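Long-range contacts in cyanuric acid amidohydrolase (Azorhizobium caulinodans, PDB 4NQ3), which hydrolytically opens the s-triazine ring of cyanuric acid to give carboxybiuret, a step in the breakdown of herbicides such as atrazine: residues Ser270-Glu275 with Val349-Thr354; Val6-Thr11 with Ala276-Ile281; Ser87-Val92 with His327-Val332; Gly254-Ala259 with Ala315-Ala320. All blocks are in the same frame, centred on the assembly; numbering follows the deposited sequence.

Contact 1: Ser270-Glu275 with Val349-Thr354; sequences SALGAE and VIAART
A Schellman motif at Gly273 closes helix 263-271 and lays the turn against the end of strand 345-352. That strand is an inner one of a mixed four-stranded sheet. The apolar half of the contact is built by Leu272, Val349, Ala351 and Ala274. Leu272 has CG anti to its carbonyl carbon and crosses Val349 obliquely. Its CD1 branch does the touching, 3.7 Å from Val349 CG1. The same methyl lies 3.9 Å from Ala351 CB. Ala274 CB also meets Ala351 CB, at 3.7 Å, so the Ala351 methyl is touched by two residues of the turn. Leu272 also rests on Ala250 and Ala252 of strand 249-256, which pairs with strand 345-352.

Arg353 makes the polar half. Its chain starts out with CG anti to the backbone N (chi1 -179°) and bends at chi3 (-69°), which folds the guanidinium back over the turn. The carbonyl oxygen of Leu272 sits over the centre of one guanidinium face. Gly273 has no side chain, and Arg353 NH1 lies 3.4 Å from Gly273 CA. At the guanidinium edge, Arg353 NH2 makes a weak, bent hydrogen bond of 2.9 Å to Ala271 O. The positive charge beside carbonyls at a helix C-terminus is probably favourable. Past Arg353 the backbone itself is tied down. Thr354 N donates to Gly273 O over 3.0 Å in a nearly straight bond (163°), approaching from above the carbonyl plane. Thr354 OG1 adds a weak bond to the same Gly273 O at 3.5 Å.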
# COMPACT_ATOMS: atom_id res chain seq x y z
N SER A 270 9.99 37.09 3.76
CA SER A 270 10.55 38.44 3.66
C SER A 270 9.49 39.49 3.37
O SER A 270 9.43 40.52 4.03
CB SER A 270 11.62 38.50 2.59
OG SER A 270 12.87 38.19 3.15
N ALA A 271 8.67 39.23 2.36
CA ALA A 271 7.61 40.14 1.98
C ALA A 271 6.70 40.48 3.16
O ALA A 271 6.27 41.62 3.33
CB ALA A 271 6.80 39.55 0.85
N LEU A 272 6.43 39.46 3.97
CA LEU A 272 5.57 39.56 5.15
C LEU A 272 6.26 40.16 6.40
O LEU A 272 5.58 40.42 7.42
CB LEU A 272 5.04 38.18 5.51
CG LEU A 272 4.02 37.55 4.57
CD1 LEU A 272 3.86 36.07 4.92
CD2 LEU A 272 2.69 38.27 4.70
N GLY A 273 7.58 40.36 6.32
CA GLY A 273 8.35 40.86 7.44
C GLY A 273 8.33 39.92 8.64
O GLY A 273 8.33 40.34 9.81
N ALA A 274 8.30 38.63 8.35
CA ALA A 274 8.26 37.61 9.39
C ALA A 274 9.38 36.59 9.21
O ALA A 274 9.96 36.46 8.13
CB ALA A 274 6.91 36.93 9.39
N GLU A 275 9.72 35.89 10.29
CA GLU A 275 10.68 34.80 10.17
C GLU A 275 10.02 33.47 10.52
O GLU A 275 9.03 33.43 11.26
CB GLU A 275 11.92 35.08 11.01
CG GLU A 275 11.66 35.48 12.45
CD GLU A 275 12.88 36.19 13.04
OE1 GLU A 275 13.69 36.70 12.24
OE2 GLU A 275 13.03 36.21 14.28
N VAL A 349 2.08 31.85 2.27
CA VAL A 349 2.40 31.93 3.69
C VAL A 349 1.51 32.96 4.33
O VAL A 349 1.22 33.98 3.71
CB VAL A 349 3.85 32.30 3.91
CG1 VAL A 349 4.13 32.39 5.38
CG2 VAL A 349 4.74 31.27 3.27
N ILE A 350 1.08 32.69 5.55
CA ILE A 350 0.26 33.64 6.30
C ILE A 350 0.90 33.96 7.62
O ILE A 350 1.03 33.08 8.47
CB ILE A 350 -1.13 33.12 6.57
CG1 ILE A 350 -1.91 32.98 5.26
CG2 ILE A 350 -1.85 34.07 7.51
CD1 ILE A 350 -3.28 32.44 5.47
N ALA A 351 1.34 35.20 7.79
CA ALA A 351 2.07 35.55 9.00
C ALA A 351 1.70 36.93 9.52
O ALA A 351 1.09 37.72 8.80
CB ALA A 351 3.56 35.48 8.72
N ALA A 352 2.06 37.24 10.76
CA ALA A 352 1.97 38.62 11.23
C ALA A 352 3.34 39.30 11.08
O ALA A 352 4.39 38.63 11.09
CB ALA A 352 1.50 38.68 12.67
N ARG A 353 3.34 40.62 10.92
CA ARG A 353 4.58 41.37 10.75
C ARG A 353 5.31 41.55 12.08
O ARG A 353 4.69 41.88 13.09
CB ARG A 353 4.31 42.73 10.11
CG ARG A 353 5.58 43.57 9.88
CD ARG A 353 5.35 44.72 8.89
NE ARG A 353 5.15 44.23 7.53
CZ ARG A 353 6.13 43.93 6.68
NH1 ARG A 353 7.39 44.07 7.06
NH2 ARG A 353 5.86 43.49 5.46
N THR A 354 6.62 41.31 12.06
CA THR A 354 7.49 41.62 13.19
C THR A 354 8.68 42.49 12.74
O THR A 354 9.55 42.84 13.55
CB THR A 354 8.02 40.33 13.88
OG1 THR A 354 9.12 39.79 13.13
CG2 THR A 354 6.91 39.29 14.00

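Contact 2: Val6-Thr11 with Ala276-Ile281; sequences VHRIAT and AGEATI
Hydrogen bonds to backbone carbonyls dominate, and all come from Arg8. Its CG is anti to the backbone N, and the chain bends at chi3 (64°) to bring the guanidinium edge-on to the loop 276-281. Arg8 NH2 donates to Glu278 O at 2.6 Å, nearly straight (166°). That oxygen lies in the guanidinium plane, while the donor stands above the carbonyl plane. Arg8 NH1 reaches Thr280 O at 2.7 Å in a weak, bent bond. A second weak bond runs from Arg8 NH1 to Glu278 O at 3.4 Å.

The two carbonyls are presented by a type I beta turn, Gly277 to Thr280, closed by Thr280 N donating to Gly277 O (2.9 Å). Gly277 N also donates to Thr280 OG1. Arg8 sits on strand 2-10, an outermost strand, within this chain, of another four-stranded sheet. This joins an outer strand of the first sheet to the loop that enters strand 281-286 of the third.

Charge adds to this. Arg8 NH2 and Glu278 OE2 form a long salt bridge of 3.5 Å, with the two planes steeply turned, 76° apart. The Glu278 side chain is poorly ordered, so this geometry is approximate. The stronger partner of Glu278 is Lys297 of the second subunit, and Arg8 NE pairs with Glu329.

Apolar contact is confined to Val6 and Ile281. They cross obliquely, with Val6 CG1 3.4 Å from Ile281 CD1.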
# COMPACT_ATOMS: atom_id res chain seq x y z
N VAL A 6 -7.14 33.78 11.79
CA VAL A 6 -6.84 32.41 11.36
C VAL A 6 -6.36 31.55 12.52
O VAL A 6 -5.38 31.90 13.19
CB VAL A 6 -5.78 32.41 10.26
CG1 VAL A 6 -5.43 30.99 9.86
CG2 VAL A 6 -6.29 33.19 9.08
N HIS A 7 -7.03 30.43 12.74
CA HIS A 7 -6.75 29.57 13.90
C HIS A 7 -6.26 28.19 13.52
O HIS A 7 -6.97 27.46 12.85
CB HIS A 7 -8.01 29.40 14.75
CG HIS A 7 -8.63 30.68 15.22
ND1 HIS A 7 -8.16 31.36 16.32
CD2 HIS A 7 -9.67 31.40 14.73
CE1 HIS A 7 -8.89 32.45 16.50
NE2 HIS A 7 -9.81 32.50 15.55
N ARG A 8 -5.06 27.81 13.95
CA ARG A 8 -4.58 26.45 13.65
C ARG A 8 -4.82 25.50 14.84
O ARG A 8 -4.27 25.68 15.92
CB ARG A 8 -3.11 26.47 13.26
CG ARG A 8 -2.70 25.31 12.39
CD ARG A 8 -1.30 25.51 11.76
NE ARG A 8 -0.29 25.56 12.81
CZ ARG A 8 0.88 26.20 12.76
NH1 ARG A 8 1.27 26.88 11.69
NH2 ARG A 8 1.67 26.13 13.82
N ILE A 9 -5.67 24.51 14.64
CA ILE A 9 -6.07 23.63 15.72
C ILE A 9 -5.60 22.18 15.50
O ILE A 9 -5.86 21.59 14.45
CB ILE A 9 -7.60 23.68 15.89
CG1 ILE A 9 -8.02 25.12 16.21
CG2 ILE A 9 -8.08 22.71 16.98
CD1 ILE A 9 -9.50 25.32 16.35
N ALA A 10 -4.90 21.61 16.48
CA ALA A 10 -4.51 20.20 16.39
C ALA A 10 -5.73 19.25 16.48
O ALA A 10 -6.77 19.60 17.03
CB ALA A 10 -3.52 19.88 17.45
N THR A 11 -5.62 18.06 15.91
CA THR A 11 -6.65 17.02 15.96
C THR A 11 -5.99 15.65 16.16
O THR A 11 -4.96 15.35 15.54
CB THR A 11 -7.49 16.97 14.68
OG1 THR A 11 -6.63 16.54 13.61
CG2 THR A 11 -8.08 18.34 14.32
N ALA A 276 10.57 32.40 9.96
CA ALA A 276 10.05 31.06 10.19
C ALA A 276 9.92 30.76 11.68
O ALA A 276 10.82 31.07 12.48
CB ALA A 276 10.94 30.02 9.50
N GLY A 277 8.80 30.16 12.05
CA GLY A 277 8.56 29.80 13.43
C GLY A 277 7.30 28.96 13.52
O GLY A 277 6.59 28.79 12.53
N GLU A 278 7.03 28.43 14.72
CA GLU A 278 5.87 27.58 14.93
C GLU A 278 4.63 28.28 14.40
O GLU A 278 3.74 27.65 13.85
CB GLU A 278 5.73 27.23 16.42
CG GLU A 278 4.84 26.02 16.72
CD GLU A 278 3.39 26.39 17.02
OE1 GLU A 278 3.08 27.59 17.14
OE2 GLU A 278 2.55 25.46 17.13
N ALA A 279 4.61 29.60 14.49
CA ALA A 279 3.43 30.36 14.12
C ALA A 279 3.22 30.52 12.61
O ALA A 279 2.13 30.84 12.18
CB ALA A 279 3.47 31.72 14.77
N THR A 280 4.27 30.32 11.81
CA THR A 280 4.11 30.46 10.36
C THR A 280 3.05 29.49 9.82
O THR A 280 3.04 28.30 10.15
CB THR A 280 5.42 30.20 9.61
OG1 THR A 280 6.50 30.91 10.24
CG2 THR A 280 5.30 30.63 8.17
N ILE A 281 2.13 30.00 9.02
CA ILE A 281 1.13 29.15 8.37
C ILE A 281 1.52 28.93 6.92
O ILE A 281 1.74 29.90 6.19
CB ILE A 281 -0.24 29.81 8.42
CG1 ILE A 281 -0.73 29.92 9.85
CG2 ILE A 281 -1.22 29.06 7.52
CD1 ILE A 281 -2.01 30.65 9.94

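Contact 3: Ser87-Val92 with His327-Val332; sequences SPHFLV and HTEIYV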
# COMPACT_ATOMS: atom_id res chain seq x y z
N SER A 87 1.69 16.86 10.03
CA SER A 87 0.85 16.76 11.23
C SER A 87 -0.62 17.16 11.00
O SER A 87 -0.92 18.30 10.64
CB SER A 87 1.46 17.62 12.33
OG SER A 87 0.67 17.65 13.49
N PRO A 88 -1.55 16.23 11.24
CA PRO A 88 -2.98 16.50 11.04
C PRO A 88 -3.51 17.66 11.86
O PRO A 88 -3.31 17.72 13.08
CB PRO A 88 -3.64 15.19 11.47
CG PRO A 88 -2.58 14.16 11.29
CD PRO A 88 -1.30 14.83 11.63
N HIS A 89 -4.22 18.57 11.19
CA HIS A 89 -4.77 19.77 11.83
C HIS A 89 -5.91 20.43 11.06
O HIS A 89 -6.15 20.11 9.89
CB HIS A 89 -3.67 20.79 12.02
CG HIS A 89 -3.10 21.28 10.73
ND1 HIS A 89 -2.21 20.53 9.99
CD2 HIS A 89 -3.30 22.42 10.04
CE1 HIS A 89 -1.88 21.20 8.90
NE2 HIS A 89 -2.53 22.36 8.91
N PHE A 90 -6.62 21.33 11.74
CA PHE A 90 -7.61 22.21 11.11
C PHE A 90 -7.08 23.64 11.02
O PHE A 90 -6.37 24.11 11.90
CB PHE A 90 -8.92 22.21 11.90
CG PHE A 90 -9.63 20.90 11.90
CD1 PHE A 90 -9.65 20.12 10.76
CD2 PHE A 90 -10.28 20.44 13.04
CE1 PHE A 90 -10.31 18.88 10.76
CE2 PHE A 90 -10.94 19.21 13.05
CZ PHE A 90 -10.96 18.43 11.92
N LEU A 91 -7.44 24.34 9.96
CA LEU A 91 -7.19 25.76 9.80
C LEU A 91 -8.52 26.50 9.76
O LEU A 91 -9.24 26.43 8.75
CB LEU A 91 -6.45 25.99 8.51
CG LEU A 91 -5.52 27.16 8.54
CD1 LEU A 91 -4.71 27.07 9.81
CD2 LEU A 91 -4.64 27.05 7.31
N VAL A 92 -8.89 27.19 10.84
CA VAL A 92 -10.18 27.90 10.84
C VAL A 92 -10.00 29.35 10.46
O VAL A 92 -9.18 30.06 11.04
CB VAL A 92 -10.87 27.85 12.19
CG1 VAL A 92 -12.18 28.63 12.11
CG2 VAL A 92 -11.17 26.42 12.58
N HIS A 327 8.60 23.36 11.56
CA HIS A 327 7.56 22.55 12.18
C HIS A 327 6.78 21.78 11.15
O HIS A 327 6.97 21.96 9.95
CB HIS A 327 6.62 23.42 13.00
CG HIS A 327 5.75 24.32 12.19
ND1 HIS A 327 4.44 24.01 11.87
CD2 HIS A 327 5.99 25.54 11.65
CE1 HIS A 327 3.92 25.00 11.17
NE2 HIS A 327 4.83 25.94 11.02
N THR A 328 5.91 20.89 11.61
CA THR A 328 5.27 19.96 10.70
C THR A 328 3.78 20.17 10.57
O THR A 328 3.10 19.40 9.90
CB THR A 328 5.51 18.54 11.13
OG1 THR A 328 5.01 18.38 12.45
CG2 THR A 328 7.01 18.23 11.09
N GLU A 329 3.25 21.21 11.21
CA GLU A 329 1.82 21.48 11.12
C GLU A 329 1.57 22.37 9.89
O GLU A 329 1.16 23.51 10.02
CB GLU A 329 1.30 22.16 12.39
CG GLU A 329 -0.03 21.64 12.94
CD GLU A 329 -0.30 22.14 14.36
OE1 GLU A 329 -0.28 23.38 14.55
OE2 GLU A 329 -0.49 21.32 15.29
N ILE A 330 1.88 21.85 8.71
CA ILE A 330 1.69 22.58 7.46
C ILE A 330 0.68 21.91 6.51
O ILE A 330 0.52 20.69 6.51
CB ILE A 330 3.03 22.77 6.72
CG1 ILE A 330 3.65 21.42 6.41
CG2 ILE A 330 4.05 23.45 7.61
CD1 ILE A 330 5.10 21.57 6.12
N TYR A 331 0.01 22.72 5.70
CA TYR A 331 -1.02 22.23 4.78
C TYR A 331 -0.38 21.98 3.41
O TYR A 331 -0.07 22.91 2.69
CB TYR A 331 -2.20 23.22 4.70
CG TYR A 331 -3.27 22.85 3.69
CD1 TYR A 331 -3.07 23.05 2.33
CD2 TYR A 331 -4.50 22.31 4.08
CE1 TYR A 331 -4.02 22.72 1.39
CE2 TYR A 331 -5.47 21.98 3.14
CZ TYR A 331 -5.21 22.19 1.79
OH TYR A 331 -6.13 21.87 0.80
N VAL A 332 -0.13 20.72 3.10
CA VAL A 332 0.42 20.33 1.80
C VAL A 332 -0.53 19.41 1.07
O VAL A 332 -0.95 18.40 1.60
CB VAL A 332 1.75 19.61 1.94
CG1 VAL A 332 2.29 19.23 0.58
CG2 VAL A 332 2.72 20.49 2.70
O HOH W 1 -0.98 18.17 15.34
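The His89 ring is flanked by Glu329 and edged by backbone. Glu329 CG lies 4.1 Å from the ring centroid of His89, off-centre, in a CH-pi contact. Glu329 O also lies over a face of this ring. At the edge, His89 CE1 is 3.4 Å from Ile330 O. His89 ND1 donates in the ring plane to Ser87 O, at 2.7 Å and 165°. This bond within segment 87-92 helps to fix the rotation of the ring. The ring of His327 meets Glu329 CB at its edge, and its ND1 accepts the N-H of Glu329.

The backbones are joined by Ser87 N donating to Thr328 O (2.9 Å), from above the carbonyl plane. A water joins the side chains. It lies 2.5 Å from Ser87 OG and donates to Glu329 OE2 at 3.2 Å, as well as to Pro88 O. Ser87 OG also bonds to Arg298 O of the second subunit. The strongest partner of Glu329 is Arg8, through OE1. The Glu329 side chain lies about 3 Å, nearest atoms, from a bound magnesium ion.

Tyr331 turns its ring away from this group, to within about 3 Å of the side chain of the substrate-binding Ser79. The arrangement is an inverse gamma turn centred on Glu329, leading into strand 331-334 and held against the start of strand 89-97 beside the active site.

Contact 4: Gly254-Ala259 with Ala315-Ala320; sequences GVMADA and AFVAGA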
# COMPACT_ATOMS: atom_id res chain seq x y z
N GLY A 254 4.06 32.46 -3.63
CA GLY A 254 5.04 32.28 -4.68
C GLY A 254 4.83 30.94 -5.36
O GLY A 254 3.98 30.16 -4.93
N VAL A 255 5.58 30.67 -6.42
CA VAL A 255 5.44 29.40 -7.12
C VAL A 255 6.71 28.57 -7.03
O VAL A 255 7.75 29.00 -7.47
CB VAL A 255 5.11 29.61 -8.59
CG1 VAL A 255 5.01 28.26 -9.31
CG2 VAL A 255 3.81 30.37 -8.72
N MSE A 256 6.62 27.39 -6.46
CA MSE A 256 7.74 26.48 -6.49
C MSE A 256 7.96 25.96 -7.90
O MSE A 256 7.05 25.38 -8.51
CB MSE A 256 7.51 25.32 -5.54
CG MSE A 256 7.37 25.73 -4.09
SE MSE A 256 7.00 24.14 -2.98
CE MSE A 256 8.84 23.39 -2.95
N ALA A 257 9.17 26.15 -8.42
CA ALA A 257 9.52 25.74 -9.77
C ALA A 257 9.52 24.21 -9.86
O ALA A 257 9.10 23.62 -10.86
CB ALA A 257 10.85 26.30 -10.15
N ASP A 258 9.99 23.58 -8.78
CA ASP A 258 9.88 22.13 -8.64
C ASP A 258 9.77 21.73 -7.16
O ASP A 258 9.60 22.59 -6.27
CB ASP A 258 11.06 21.42 -9.31
CG ASP A 258 12.40 21.92 -8.83
OD1 ASP A 258 12.50 22.33 -7.65
OD2 ASP A 258 13.36 21.92 -9.64
N ALA A 259 9.85 20.43 -6.90
CA ALA A 259 9.52 19.86 -5.60
C ALA A 259 10.52 20.25 -4.52
O ALA A 259 10.23 20.09 -3.34
CB ALA A 259 9.41 18.35 -5.70
N ALA A 315 4.51 13.75 0.90
CA ALA A 315 5.57 13.43 1.86
C ALA A 315 6.86 14.19 1.54
O ALA A 315 7.49 14.76 2.42
CB ALA A 315 5.83 11.93 1.90
N PHE A 316 7.24 14.20 0.27
CA PHE A 316 8.50 14.80 -0.14
C PHE A 316 8.50 16.31 0.04
O PHE A 316 9.37 16.86 0.72
CB PHE A 316 8.80 14.46 -1.59
CG PHE A 316 10.22 14.70 -1.97
CD1 PHE A 316 11.25 13.94 -1.40
CD2 PHE A 316 10.55 15.68 -2.91
CE1 PHE A 316 12.58 14.15 -1.75
CE2 PHE A 316 11.89 15.91 -3.29
CZ PHE A 316 12.90 15.14 -2.71
N VAL A 317 7.51 16.98 -0.54
CA VAL A 317 7.47 18.43 -0.40
C VAL A 317 7.21 18.86 1.06
O VAL A 317 7.71 19.89 1.49
CB VAL A 317 6.38 19.05 -1.31
CG1 VAL A 317 6.18 20.54 -0.99
CG2 VAL A 317 6.71 18.81 -2.78
N ALA A 318 6.44 18.07 1.82
CA ALA A 318 6.19 18.44 3.22
C ALA A 318 7.52 18.50 3.97
O ALA A 318 7.77 19.43 4.75
CB ALA A 318 5.23 17.47 3.89
N GLY A 319 8.38 17.53 3.69
CA GLY A 319 9.70 17.50 4.29
C GLY A 319 10.52 18.72 3.91
O GLY A 319 11.12 19.35 4.78
N ALA A 320 10.56 19.07 2.63
CA ALA A 320 11.33 20.24 2.22
C ALA A 320 10.86 21.51 2.97
O ALA A 320 11.66 22.17 3.63
CB ALA A 320 11.23 20.44 0.70
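Strand 249-256, an outermost strand of its four-stranded sheet, runs out beside helix 309-325, and the contact packs the loop after the strand onto one side of that helix. Ala259 carries most of the contact. Its CB points at the helix and lies 4.0 Å from Val317 CG2. On the neighbouring helical position, Phe316 presents its ring edge, with CD2 4.0 Å from Ala259 CB. The ring gets there because Phe316 CG is anti to the backbone N (chi1 -164°). The carbonyl of Ala259 also faces apolar atoms, with its O 3.8 Å from Val317 CG2 and 4.2 Å from Ala320 CB. Phe316, Val317 and Ala320 thus form the helix surface that receives the loop.

The end of the strand and the loop after it pack on the helix, near two sites. Arg314, directly before this helical segment, binds substrate. Gly344, a magnesium ligand, lies about 5 Å, nearest atoms, from the Met256 side chain.

Met256, a selenomethionine, makes the second approach. Its CG is anti to the carbonyl carbon, the chain runs straight to the selenium, and it bends there (chi3 77°). It meets Val317 tip to tip, with Met256 SE 4.2 Å from Val317 CG1. The branches of Val317 divide the work, CG1 toward Met256 and CG2 toward Ala259. Beyond the contact, Phe316 packs on Gly85 of the second subunit, and Asp258 forms a salt bridge with Arg295.

From the N terminus, strand 2-10 opens contact 2 and strand 89-97 opens contact 3. Segments 254-259 and 270-275 then open contacts 4 and 1. Contact 2 closes first, at 276-281, and crosses all the others. Contact 4 closes at 315-320 and is nested within the loop that contact 3 closes at 327-332. Contact 1 closes last, at 349-354, crossing contacts 3 and 4. Contacts 2 and 3 tie the first sheet to the third, and share the Arg8-Glu329 salt bridge. Contact 1 ties the end of helix 263-271 to strand 345-352, and contact 4 ties helix 309-325 to the end of strand 249-256 and the loop after it. Contacts 2, 3 and 4 also touch the second subunit.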